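Putative Lipoprotein (Shewanella oneidensis, PDB 3U24) binds zinc and calcium ions and probably has a fold related to zinc metallopeptidases, although its biological function is still unknown. Local coordinates at residues 384-387 / 388-391; 400-403 / 404-408; 463-466 / 467-471. All blocks are in the same frame, centred on the assembly; numbering follows the deposited sequence.

Contact 1. Residues 384-387 / 388-391; sequences GMSN and ESAE. With ZN (zinc ion), chain E.
Ser-386 and Ser-389 meet at the N-cap of helix 387-396, where the chain turns from a surface loop into the helix. The contact is local, within one continuous run. Three polar features define it: a side-chain cap, two backbone bonds and a zinc site.

The cap rests on Ser-386 OG. Ser-386 OG accepts from Ser-389 N at 3.0 Å, in a fairly straight bond of 162°. Ser-389 OG donates to Ser-386 OG at 2.9 Å. OG of Ser-386 sits between its own backbone N and carbonyl carbon (chi1 53°), which turns it in over the first turn. The two bonds hold one oxygen at the helix start.

The backbone carries on the turn. Ala-390 N bonds to Ser-386 O at 3.0 Å. Glu-391 N bonds to Asn-387 O at 2.9 Å.

Apolar contact is slight. Met-385, a selenomethionine, touches Ser-389 with CB, at 4.1 Å from Ser-389 CB; its side chain is poorly ordered.

The zinc lies at the far end of Glu-391, whose carboxylate binds it with both oxygens. His-313 NE2 binds the same ion. The grip is uneven: Glu-391 OE1 stands 2.5 Å from the zinc, whereas Glu-391 OE2 stands at 2.1 Å and also accepts a hydrogen bond from Arg-395 NE.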
# COMPACT_ATOMS: atom_id res chain seq x y z
N GLY A 384 10.83 21.27 -10.97
CA GLY A 384 10.80 20.26 -12.05
C GLY A 384 9.50 20.34 -12.82
O GLY A 384 9.49 20.56 -14.04
N MSE A 385 8.40 20.16 -12.08
CA MSE A 385 7.04 20.44 -12.57
C MSE A 385 6.96 21.81 -13.32
O MSE A 385 7.72 22.75 -13.03
CB MSE A 385 6.04 20.42 -11.40
CG MSE A 385 5.80 19.03 -10.71
SE MSE A 385 4.18 18.98 -9.53
CE MSE A 385 4.15 17.06 -9.08
N SER A 386 6.07 21.88 -14.31
CA SER A 386 5.66 23.13 -14.94
C SER A 386 4.92 24.02 -13.94
O SER A 386 4.38 23.53 -12.94
CB SER A 386 4.70 22.79 -16.09
OG SER A 386 3.62 21.97 -15.65
N ASN A 387 4.85 25.31 -14.22
CA ASN A 387 4.00 26.18 -13.42
C ASN A 387 2.58 25.60 -13.32
O ASN A 387 2.00 25.60 -12.25
CB ASN A 387 3.96 27.61 -13.96
CG ASN A 387 5.34 28.24 -14.02
OD1 ASN A 387 6.06 28.20 -13.05
ND2 ASN A 387 5.74 28.75 -15.19
N GLU A 388 2.08 25.03 -14.42
CA GLU A 388 0.70 24.59 -14.50
C GLU A 388 0.48 23.33 -13.66
O GLU A 388 -0.53 23.22 -12.97
CB GLU A 388 0.28 24.32 -15.95
CG GLU A 388 0.18 25.57 -16.84
CD GLU A 388 1.52 26.12 -17.32
OE1 GLU A 388 2.54 25.39 -17.38
OE2 GLU A 388 1.58 27.31 -17.65
N SER A 389 1.38 22.36 -13.74
CA SER A 389 1.27 21.19 -12.87
C SER A 389 1.36 21.59 -11.38
O SER A 389 0.64 21.05 -10.56
CB SER A 389 2.33 20.14 -13.20
OG SER A 389 2.20 19.73 -14.56
N ALA A 390 2.26 22.51 -11.07
CA ALA A 390 2.47 22.95 -9.71
C ALA A 390 1.16 23.57 -9.21
O ALA A 390 0.72 23.31 -8.08
CB ALA A 390 3.60 23.95 -9.62
N GLU A 391 0.53 24.37 -10.07
CA GLU A 391 -0.70 24.98 -9.66
C GLU A 391 -1.77 23.91 -9.45
O GLU A 391 -2.51 23.99 -8.48
CB GLU A 391 -1.16 26.04 -10.63
CG GLU A 391 -2.51 26.64 -10.30
CD GLU A 391 -2.57 27.58 -9.08
OE1 GLU A 391 -1.56 28.12 -8.59
OE2 GLU A 391 -3.72 27.80 -8.64
ZN ZN E . -3.22 29.22 -7.16

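Contact 2. Residues 400-403 / 404-408; sequences WILQ and ILNIH. With ZN (zinc ion), chain F.
Ile-401 and Ile-404 touch on helix 401-409, the helix that brings His-408 to a zinc ion. His-408 is followed by Glu-409, a His-Glu pair that recalls the start of the HExxH motif. The second histidine ligand, His-414, however, lies six residues on and begins the next helix. This is consistent with a distant relation to zinc metallopeptidases. The contact is local, between side chains about one turn apart.

The two isoleucines cross at an angle, end methyl against end methyl, with CD1 of Ile-401 at 4.1 Å from CD1 of Ile-404. Ile-404 also meets Tyr-465 and Trp-468 of helix 459-485, and Glu-446 of helix 435-451. Replacing Ile-404 with alanine would probably open a gap toward Tyr-465 and Trp-468 and cost Ile-401 CD1 its contact with the end methyl.

On another side of the helix, Leu-402 CD1 lies 4.2 Å from Leu-405 CD2. The amide of Asn-406 crosses the same leucine at a slant, with ND2 at 4.0 Å from Leu-402 CD1. Asn-406 CG is anti to its carbonyl carbon (chi1 -71°), which sends the amide back toward Leu-402. Its buried polar atoms are matched by other residues: ND2 gives to Gln-326 OE1 and OD1 accepts from Tyr-377 OH.

The backbone is regular. Leu-405 N bonds to Ile-401 O at 2.8 Å, and Ile-407 N to Gln-403 O at 3.0 Å.

His-408 ends the run. Its NE2 binds zinc at 1.9 Å, and water 1 lies 2.1 Å from the same zinc. His-414 and Glu-439 complete the protein ligands. His-408 ND1 is hydrogen-bonded to Glu-446 OE2. Both nitrogens are therefore engaged, and Glu-446, as a second-shell residue, helps fix the rotation of the imidazole whose NE2 binds the metal.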
# COMPACT_ATOMS: atom_id res chain seq x y z
N TRP A 400 -6.88 23.89 3.18
CA TRP A 400 -7.47 22.87 4.04
C TRP A 400 -6.91 21.48 3.87
O TRP A 400 -6.60 20.81 4.87
CB TRP A 400 -8.96 22.86 3.88
CG TRP A 400 -9.58 24.22 4.17
CD1 TRP A 400 -9.96 24.72 5.41
CD2 TRP A 400 -9.85 25.32 3.23
NE1 TRP A 400 -10.48 25.98 5.29
CE2 TRP A 400 -10.44 26.39 4.01
CE3 TRP A 400 -9.65 25.50 1.89
CZ2 TRP A 400 -10.80 27.60 3.45
CZ3 TRP A 400 -10.05 26.69 1.32
CH2 TRP A 400 -10.61 27.72 2.08
N ILE A 401 -6.76 21.02 2.64
CA ILE A 401 -6.38 19.64 2.40
C ILE A 401 -4.95 19.40 2.87
O ILE A 401 -4.63 18.32 3.31
CB ILE A 401 -6.56 19.22 0.93
CG1 ILE A 401 -8.06 19.15 0.55
CG2 ILE A 401 -5.82 17.94 0.59
CD1 ILE A 401 -8.93 18.17 1.30
N LEU A 402 -4.07 20.39 2.76
CA LEU A 402 -2.72 20.26 3.24
C LEU A 402 -2.66 19.95 4.76
O LEU A 402 -1.82 19.21 5.21
CB LEU A 402 -1.92 21.52 2.91
CG LEU A 402 -0.44 21.50 3.31
CD1 LEU A 402 0.26 20.23 2.76
CD2 LEU A 402 0.27 22.79 2.89
N GLN A 403 -3.60 20.51 5.53
CA GLN A 403 -3.67 20.29 6.97
C GLN A 403 -4.15 18.84 7.23
O GLN A 403 -3.55 18.10 8.00
CB GLN A 403 -4.61 21.30 7.60
CG GLN A 403 -4.19 22.77 7.51
CD GLN A 403 -5.24 23.68 8.15
OE1 GLN A 403 -5.47 23.58 9.36
NE2 GLN A 403 -5.89 24.54 7.37
N ILE A 404 -5.20 18.43 6.51
CA ILE A 404 -5.65 17.05 6.56
C ILE A 404 -4.57 16.03 6.14
O ILE A 404 -4.45 14.98 6.77
CB ILE A 404 -6.91 16.86 5.71
CG1 ILE A 404 -8.05 17.61 6.35
CG2 ILE A 404 -7.29 15.38 5.60
CD1 ILE A 404 -9.15 17.82 5.34
N LEU A 405 -3.80 16.35 5.11
CA LEU A 405 -2.67 15.48 4.72
C LEU A 405 -1.63 15.31 5.85
O LEU A 405 -1.09 14.22 6.06
CB LEU A 405 -1.94 16.03 3.47
CG LEU A 405 -0.68 15.27 2.98
CD1 LEU A 405 -1.05 13.91 2.39
CD2 LEU A 405 0.15 16.09 1.98
N ASN A 406 -1.33 16.40 6.53
CA ASN A 406 -0.35 16.37 7.61
C ASN A 406 -0.89 15.62 8.86
O ASN A 406 -0.11 15.01 9.57
CB ASN A 406 0.12 17.79 7.94
CG ASN A 406 1.02 18.39 6.85
OD1 ASN A 406 1.75 17.66 6.15
ND2 ASN A 406 0.95 19.74 6.69
N ILE A 407 -2.20 15.65 9.08
CA ILE A 407 -2.81 14.83 10.09
C ILE A 407 -2.64 13.36 9.73
O ILE A 407 -2.18 12.56 10.58
CB ILE A 407 -4.29 15.20 10.29
CG1 ILE A 407 -4.39 16.60 10.95
CG2 ILE A 407 -5.03 14.12 11.07
CD1 ILE A 407 -5.80 17.17 11.06
N HIS A 408 -2.99 13.01 8.49
CA HIS A 408 -2.96 11.64 8.00
C HIS A 408 -1.56 11.10 8.07
O HIS A 408 -1.34 9.99 8.52
CB HIS A 408 -3.49 11.57 6.55
CG HIS A 408 -3.43 10.19 5.90
ND1 HIS A 408 -4.52 9.47 5.65
CD2 HIS A 408 -2.35 9.41 5.45
CE1 HIS A 408 -4.16 8.26 5.07
NE2 HIS A 408 -2.85 8.22 4.94
ZN ZN F . -1.87 6.68 4.48
O HOH W 1 -0.55 7.48 3.00

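Contact 3. Residues 463-466 / 467-471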
# COMPACT_ATOMS: atom_id res chain seq x y z
N LEU A 463 -16.11 20.83 4.52
CA LEU A 463 -16.46 20.56 3.14
C LEU A 463 -15.30 19.87 2.43
O LEU A 463 -15.52 18.89 1.71
CB LEU A 463 -16.84 21.86 2.43
CG LEU A 463 -17.23 21.79 0.95
CD1 LEU A 463 -18.41 20.84 0.77
CD2 LEU A 463 -17.52 23.19 0.42
N MSE A 464 -14.08 20.39 2.64
CA MSE A 464 -12.90 19.87 2.02
C MSE A 464 -12.56 18.49 2.56
O MSE A 464 -12.21 17.61 1.79
CB MSE A 464 -11.71 20.82 2.19
CG MSE A 464 -11.79 22.13 1.42
SE MSE A 464 -12.02 21.94 -0.57
CE MSE A 464 -10.88 20.50 -0.93
N TYR A 465 -12.68 18.30 3.86
CA TYR A 465 -12.55 16.97 4.45
C TYR A 465 -13.50 15.96 3.81
O TYR A 465 -13.12 14.83 3.49
CB TYR A 465 -12.81 16.98 5.97
CG TYR A 465 -13.07 15.58 6.48
CD1 TYR A 465 -12.04 14.65 6.56
CD2 TYR A 465 -14.32 15.17 6.80
CE1 TYR A 465 -12.26 13.36 7.02
CE2 TYR A 465 -14.57 13.88 7.22
CZ TYR A 465 -13.53 12.97 7.34
OH TYR A 465 -13.76 11.68 7.74
N TYR A 466 -14.75 16.35 3.64
CA TYR A 466 -15.70 15.45 3.03
C TYR A 466 -15.32 15.03 1.60
O TYR A 466 -15.49 13.86 1.25
CB TYR A 466 -17.09 16.04 3.06
CG TYR A 466 -17.78 16.02 4.41
CD1 TYR A 466 -17.80 14.88 5.18
CD2 TYR A 466 -18.49 17.14 4.86
CE1 TYR A 466 -18.49 14.85 6.39
CE2 TYR A 466 -19.13 17.13 6.08
CZ TYR A 466 -19.16 15.98 6.83
OH TYR A 466 -19.81 15.97 8.02
N LYS A 467 -14.75 15.94 0.80
CA LYS A 467 -14.36 15.54 -0.55
C LYS A 467 -13.26 14.48 -0.46
O LYS A 467 -13.26 13.48 -1.21
CB LYS A 467 -13.88 16.73 -1.42
CG LYS A 467 -13.16 16.31 -2.70
CD LYS A 467 -12.46 17.47 -3.40
CE LYS A 467 -11.71 17.04 -4.68
NZ LYS A 467 -10.26 16.68 -4.42
N TRP A 468 -12.33 14.73 0.46
CA TRP A 468 -11.26 13.80 0.76
C TRP A 468 -11.77 12.46 1.25
O TRP A 468 -11.35 11.43 0.77
CB TRP A 468 -10.39 14.47 1.81
CG TRP A 468 -9.03 13.91 2.08
CD1 TRP A 468 -8.62 13.19 3.20
CD2 TRP A 468 -7.81 14.09 1.28
NE1 TRP A 468 -7.27 12.90 3.14
CE2 TRP A 468 -6.73 13.41 2.02
CE3 TRP A 468 -7.52 14.70 0.07
CZ2 TRP A 468 -5.44 13.36 1.55
CZ3 TRP A 468 -6.20 14.64 -0.40
CH2 TRP A 468 -5.19 13.99 0.33
N ASN A 469 -12.73 12.46 2.15
CA ASN A 469 -13.33 11.21 2.60
C ASN A 469 -13.99 10.46 1.45
O ASN A 469 -13.93 9.21 1.40
CB ASN A 469 -14.38 11.51 3.69
CG ASN A 469 -14.66 10.32 4.61
OD1 ASN A 469 -15.80 10.09 4.94
ND2 ASN A 469 -13.62 9.60 5.05
N LEU A 470 -14.64 11.18 0.53
CA LEU A 470 -15.25 10.51 -0.63
C LEU A 470 -14.26 9.68 -1.46
O LEU A 470 -14.63 8.64 -2.01
CB LEU A 470 -16.00 11.51 -1.53
CG LEU A 470 -17.36 11.97 -1.00
CD1 LEU A 470 -17.90 13.10 -1.86
CD2 LEU A 470 -18.35 10.80 -0.95
N ARG A 471 -13.01 10.11 -1.54
CA ARG A 471 -11.96 9.33 -2.23
C ARG A 471 -11.92 7.89 -1.68
O ARG A 471 -11.85 6.89 -2.42
CB ARG A 471 -10.61 10.00 -1.97
CG ARG A 471 -9.56 9.99 -3.08
CD ARG A 471 -8.46 11.05 -2.78
NE ARG A 471 -7.32 10.52 -2.00
CZ ARG A 471 -7.23 10.41 -0.66
NH1 ARG A 471 -6.11 9.89 -0.12
NH2 ARG A 471 -8.21 10.80 0.18
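Tyr-465 and Asn-469 lie side by side, one turn apart on helix 459-485, and form the tight part of this local contact. Asn-469 CB sits over one face of the tyrosine ring, 4.0 Å above its plane and toward the rim. The amide plane is nearly parallel to the ring, 20° from it. Both side chains leave with CG anti to the backbone N (chi1 163° and -157°), which sends them the same way. At their ends Tyr-465 OH stands 3.4 Å from Asn-469 ND2, but the angle is poor for a hydrogen bond. The hydroxyl is instead bonded to Arg-447 NE. Beneath them Asn-469 N bonds to Tyr-465 O at 2.8 Å.

Trp-468 reaches Ile-401 and Ile-404 of helix 401-409, and its NE1 bonds weakly to Glu-446 OE2. Arg-471 NH2 is close over this ring, 3.4 Å above its centre.

The partly exposed side is looser. Lys-467 CD lies 4.2 Å from CE of selenomethionine Met-464, and the amine end heads away. Arg-471 NH2 makes just a weak bond to Trp-468 O, at 3.3 Å.

Tyr-465 and Trp-468 meet helices 401-409 and 435-451, two of the helices that supply zinc ligands, His-408 and Glu-439. This is a buried helix-helix core beside the zinc site, consistent with the metallopeptidase-like clan to which the family is assigned.

Contact 1 is at the surface and contacts 2 and 3 are buried. Contact 1 caps the start of helix 387-396, the helix just before that of contact 2 in the chain, yet their nearest atoms are about 11 Å apart. Contacts 2 and 3 touch directly: Ile-401 CG2 lies 3.5 Å from Trp-468 CZ3, and Ile-404 CD1 lies 3.6 Å from Tyr-465 CA. Contacts 1 and 2 each end in a zinc ligand, a carboxylate at the surface and an imidazole inside. Contact 3 supplies no metal ligand. Its Trp-468 NE1 bonds weakly to Glu-446, the residue that also holds His-408. Serine capping thus gives way to apolar and aromatic packing inside.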